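Local coordinates for protein stress response kinase A (Escherichia coli, PDB 1ZYL) that phosphorylates itself and other proteins on serine and threonine using ATP, and probably helps cells withstand stress linked to reactive oxygen species, at residues 17-22 with 54-59. Numbering follows the deposited sequence.
Sequences MDALFE and VKFYRP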
ATOM      1  N   MET A  17      -4.189 -23.622  12.666  1.00 49.91           N
ATOM      2  CA  MET A  17      -4.942 -23.928  13.872  1.00 49.11           C
ATOM      3  C   MET A  17      -3.975 -24.228  15.016  1.00 49.02           C
ATOM      4  O   MET A  17      -4.213 -23.829  16.160  1.00 48.13           O
ATOM      5  CB  MET A  17      -5.870 -25.118  13.629  1.00 49.04           C
ATOM      6  CG  MET A  17      -7.097 -24.770  12.809  1.00 48.57           C
ATOM      7  SD  MET A  17      -8.192 -23.625  13.667  1.00 48.48           S
ATOM      8  CE  MET A  17      -9.353 -24.759  14.407  1.00 47.51           C
ATOM      9  N   ASP A  18      -2.884 -24.927  14.708  1.00 48.84           N
ATOM     10  CA  ASP A  18      -1.885 -25.250  15.723  1.00 50.23           C
ATOM     11  C   ASP A  18      -1.377 -23.932  16.301  1.00 51.04           C
ATOM     12  O   ASP A  18      -1.345 -23.729  17.517  1.00 51.91           O
ATOM     13  CB  ASP A  18      -0.715 -26.022  15.109  1.00 50.43           C
ATOM     14  CG  ASP A  18      -1.156 -27.288  14.400  1.00 51.16           C
ATOM     15  OD1 ASP A  18      -1.972 -28.040  14.976  1.00 50.24           O
ATOM     16  OD2 ASP A  18      -0.681 -27.538  13.270  1.00 52.21           O
ATOM     17  N   ALA A  19      -0.984 -23.036  15.404  1.00 50.59           N
ATOM     18  CA  ALA A  19      -0.493 -21.726  15.783  1.00 49.00           C
ATOM     19  C   ALA A  19      -1.489 -21.040  16.712  1.00 48.46           C
ATOM     20  O   ALA A  19      -1.124 -20.567  17.783  1.00 46.73           O
ATOM     21  CB  ALA A  19      -0.275 -20.885  14.530  1.00 49.33           C
ATOM     22  N   LEU A  20      -2.748 -20.982  16.297  1.00 48.79           N
ATOM     23  CA  LEU A  20      -3.759 -20.342  17.121  1.00 52.27           C
ATOM     24  C   LEU A  20      -3.986 -21.095  18.420  1.00 55.25           C
ATOM     25  O   LEU A  20      -4.566 -20.555  19.367  1.00 56.60           O
ATOM     26  CB  LEU A  20      -5.084 -20.223  16.372  1.00 50.92           C
ATOM     27  CG  LEU A  20      -5.145 -19.110  15.334  1.00 50.66           C
ATOM     28  CD1 LEU A  20      -6.568 -18.977  14.828  1.00 51.72           C
ATOM     29  CD2 LEU A  20      -4.682 -17.806  15.959  1.00 49.53           C
ATOM     30  N   PHE A  21      -3.540 -22.344  18.464  1.00 56.78           N
ATOM     31  CA  PHE A  21      -3.707 -23.134  19.668  1.00 56.99           C
ATOM     32  C   PHE A  21      -2.549 -22.808  20.594  1.00 56.79           C
ATOM     33  O   PHE A  21      -2.755 -22.388  21.726  1.00 55.85           O
ATOM     34  CB  PHE A  21      -3.704 -24.623  19.346  1.00 58.17           C
ATOM     35  CG  PHE A  21      -4.159 -25.483  20.485  1.00 58.91           C
ATOM     36  CD1 PHE A  21      -5.514 -25.615  20.772  1.00 58.98           C
ATOM     37  CD2 PHE A  21      -3.234 -26.137  21.293  1.00 58.46           C
ATOM     38  CE1 PHE A  21      -5.945 -26.387  21.848  1.00 58.67           C
ATOM     39  CE2 PHE A  21      -3.654 -26.912  22.371  1.00 59.03           C
ATOM     40  CZ  PHE A  21      -5.012 -27.037  22.649  1.00 58.66           C
ATOM     41  N   GLU A  22      -1.332 -22.996  20.090  1.00 57.57           N
ATOM     42  CA  GLU A  22      -0.110 -22.723  20.842  1.00 58.75           C
ATOM     43  C   GLU A  22      -0.188 -21.397  21.593  1.00 60.32           C
ATOM     44  O   GLU A  22       0.560 -21.170  22.542  1.00 60.34           O
ATOM     45  CB  GLU A  22       1.089 -22.689  19.893  1.00 57.73           C
ATOM     46  CG  GLU A  22       1.427 -24.016  19.249  1.00 57.91           C
ATOM     47  CD  GLU A  22       2.267 -24.896  20.147  1.00 57.94           C
ATOM     48  OE1 GLU A  22       2.548 -26.052  19.762  1.00 56.22           O
ATOM     49  OE2 GLU A  22       2.652 -24.425  21.236  1.00 58.91           O
ATOM     50  N   VAL A  54      -6.789 -13.764  11.246  1.00 33.72           N
ATOM     51  CA  VAL A  54      -5.384 -13.974  11.539  1.00 33.11           C
ATOM     52  C   VAL A  54      -4.673 -13.541  10.278  1.00 32.80           C
ATOM     53  O   VAL A  54      -5.164 -13.787   9.176  1.00 32.26           O
ATOM     54  CB  VAL A  54      -5.018 -15.450  11.781  1.00 32.99           C
ATOM     55  CG1 VAL A  54      -3.991 -15.528  12.899  1.00 30.53           C
ATOM     56  CG2 VAL A  54      -6.255 -16.274  12.080  1.00 30.99           C
ATOM     57  N   LYS A  55      -3.527 -12.895  10.437  1.00 31.95           N
ATOM     58  CA  LYS A  55      -2.772 -12.441   9.296  1.00 31.57           C
ATOM     59  C   LYS A  55      -1.399 -13.054   9.423  1.00 31.74           C
ATOM     60  O   LYS A  55      -0.695 -12.805  10.402  1.00 32.82           O
ATOM     61  CB  LYS A  55      -2.662 -10.912   9.309  1.00 32.93           C
ATOM     62  CG  LYS A  55      -2.308 -10.253   7.963  1.00 33.29           C
ATOM     63  CD  LYS A  55      -2.118  -8.738   8.135  1.00 35.26           C
ATOM     64  CE  LYS A  55      -2.232  -7.957   6.810  1.00 38.30           C
ATOM     65  NZ  LYS A  55      -3.647  -7.687   6.360  1.00 37.62           N
ATOM     66  N   PHE A  56      -1.028 -13.882   8.453  1.00 30.40           N
ATOM     67  CA  PHE A  56       0.287 -14.481   8.470  1.00 30.21           C
ATOM     68  C   PHE A  56       1.149 -13.697   7.520  1.00 30.31           C
ATOM     69  O   PHE A  56       0.989 -13.780   6.311  1.00 31.67           O
ATOM     70  CB  PHE A  56       0.246 -15.943   8.052  1.00 30.78           C
ATOM     71  CG  PHE A  56      -0.113 -16.868   9.165  1.00 30.64           C
ATOM     72  CD1 PHE A  56      -1.405 -16.896   9.675  1.00 30.86           C
ATOM     73  CD2 PHE A  56       0.846 -17.702   9.719  1.00 29.86           C
ATOM     74  CE1 PHE A  56      -1.738 -17.743  10.721  1.00 31.06           C
ATOM     75  CE2 PHE A  56       0.523 -18.551  10.764  1.00 30.82           C
ATOM     76  CZ  PHE A  56      -0.773 -18.573  11.268  1.00 29.97           C
ATOM     77  N   TYR A  57       2.049 -12.912   8.085  1.00 30.48           N
ATOM     78  CA  TYR A  57       2.944 -12.094   7.300  1.00 31.36           C
ATOM     79  C   TYR A  57       3.814 -12.990   6.440  1.00 31.71           C
ATOM     80  O   TYR A  57       4.457 -13.906   6.943  1.00 34.01           O
ATOM     81  CB  TYR A  57       3.781 -11.241   8.247  1.00 31.83           C
ATOM     82  CG  TYR A  57       2.952 -10.185   8.951  1.00 31.97           C
ATOM     83  CD1 TYR A  57       2.581  -9.016   8.285  1.00 30.70           C
ATOM     84  CD2 TYR A  57       2.513 -10.364  10.268  1.00 31.82           C
ATOM     85  CE1 TYR A  57       1.799  -8.049   8.905  1.00 31.24           C
ATOM     86  CE2 TYR A  57       1.720  -9.393  10.902  1.00 31.35           C
ATOM     87  CZ  TYR A  57       1.367  -8.238  10.208  1.00 30.43           C
ATOM     88  OH  TYR A  57       0.571  -7.278  10.788  1.00 27.74           O
ATOM     89  N   ARG A  58       3.823 -12.737   5.136  1.00 30.60           N
ATOM     90  CA  ARG A  58       4.614 -13.557   4.234  1.00 28.09           C
ATOM     91  C   ARG A  58       6.103 -13.450   4.549  1.00 27.38           C
ATOM     92  O   ARG A  58       6.682 -12.360   4.581  1.00 26.85           O
ATOM     93  CB  ARG A  58       4.327 -13.192   2.758  1.00 27.10           C
ATOM     94  CG  ARG A  58       5.294 -12.223   2.057  1.00 23.45           C
ATOM     95  CD  ARG A  58       5.424 -12.554   0.553  1.00 21.55           C
ATOM     96  NE  ARG A  58       4.143 -12.506  -0.159  1.00 20.94           N
ATOM     97  CZ  ARG A  58       3.805 -13.341  -1.138  1.00 18.57           C
ATOM     98  NH1 ARG A  58       2.629 -13.242  -1.739  1.00 15.80           N
ATOM     99  NH2 ARG A  58       4.644 -14.289  -1.507  1.00 21.13           N
ATOM    100  N   PRO A  59       6.740 -14.595   4.814  1.00 26.14           N
ATOM    101  CA  PRO A  59       8.166 -14.632   5.129  1.00 26.78           C
ATOM    102  C   PRO A  59       9.007 -13.880   4.109  1.00 27.77           C
ATOM    103  O   PRO A  59       8.613 -13.732   2.957  1.00 29.27           O
ATOM    104  CB  PRO A  59       8.473 -16.127   5.162  1.00 25.86           C
ATOM    105  CG  PRO A  59       7.399 -16.727   4.289  1.00 25.16           C
ATOM    106  CD  PRO A  59       6.191 -15.957   4.707  1.00 25.27           C
TER
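Leu-20 and Val-54 meet tip to tip, each with both of its methyl branches. Leu-20 CD1 lies 3.9 Å from Val-54 CG2. The second pair, Leu-20 CD2 and Val-54 CG1, is also 3.9 Å apart. Each methyl of Leu-20 thus has its own methyl partner on Val-54. In Leu-20, a first torsion with CG anti to the carbonyl carbon (chi1 -77°) and an extended second torsion (chi2 -172°) together bring the methyls to the strand. Beside this pair, Ala-19 CB comes to the edge of the Phe-56 ring, near the ring plane, and is 4.0 Å from Phe-56 CZ. The far end of the ring, not its face, meets the helix.

Phe-103, on strand 101-107, stacks with the Phe-56 ring and touches Ala-19 and Val-54, while Phe-44, on strand 40-44, packs against both Leu-20 and Val-54. Val-54 and Phe-56 are held in the sheet by backbone hydrogen bonds to Tyr-42 and Arg-40.

The contact lays helix 13-22 on one face of the five-stranded antiparallel sheet, in the N-terminal lobe of this kinase-like fold. Lys-55, between the two contact residues of the strand, extends toward the probable active site, its amine in a long, weak ion pair with Asp-217, an inferred magnesium ligand. The strand thus has an apolar side under the helix. All four touching residues are buried and meet through carbon atoms alone, so the helix is held here by hydrophobic and dispersion forces rather than by directed polar bonds.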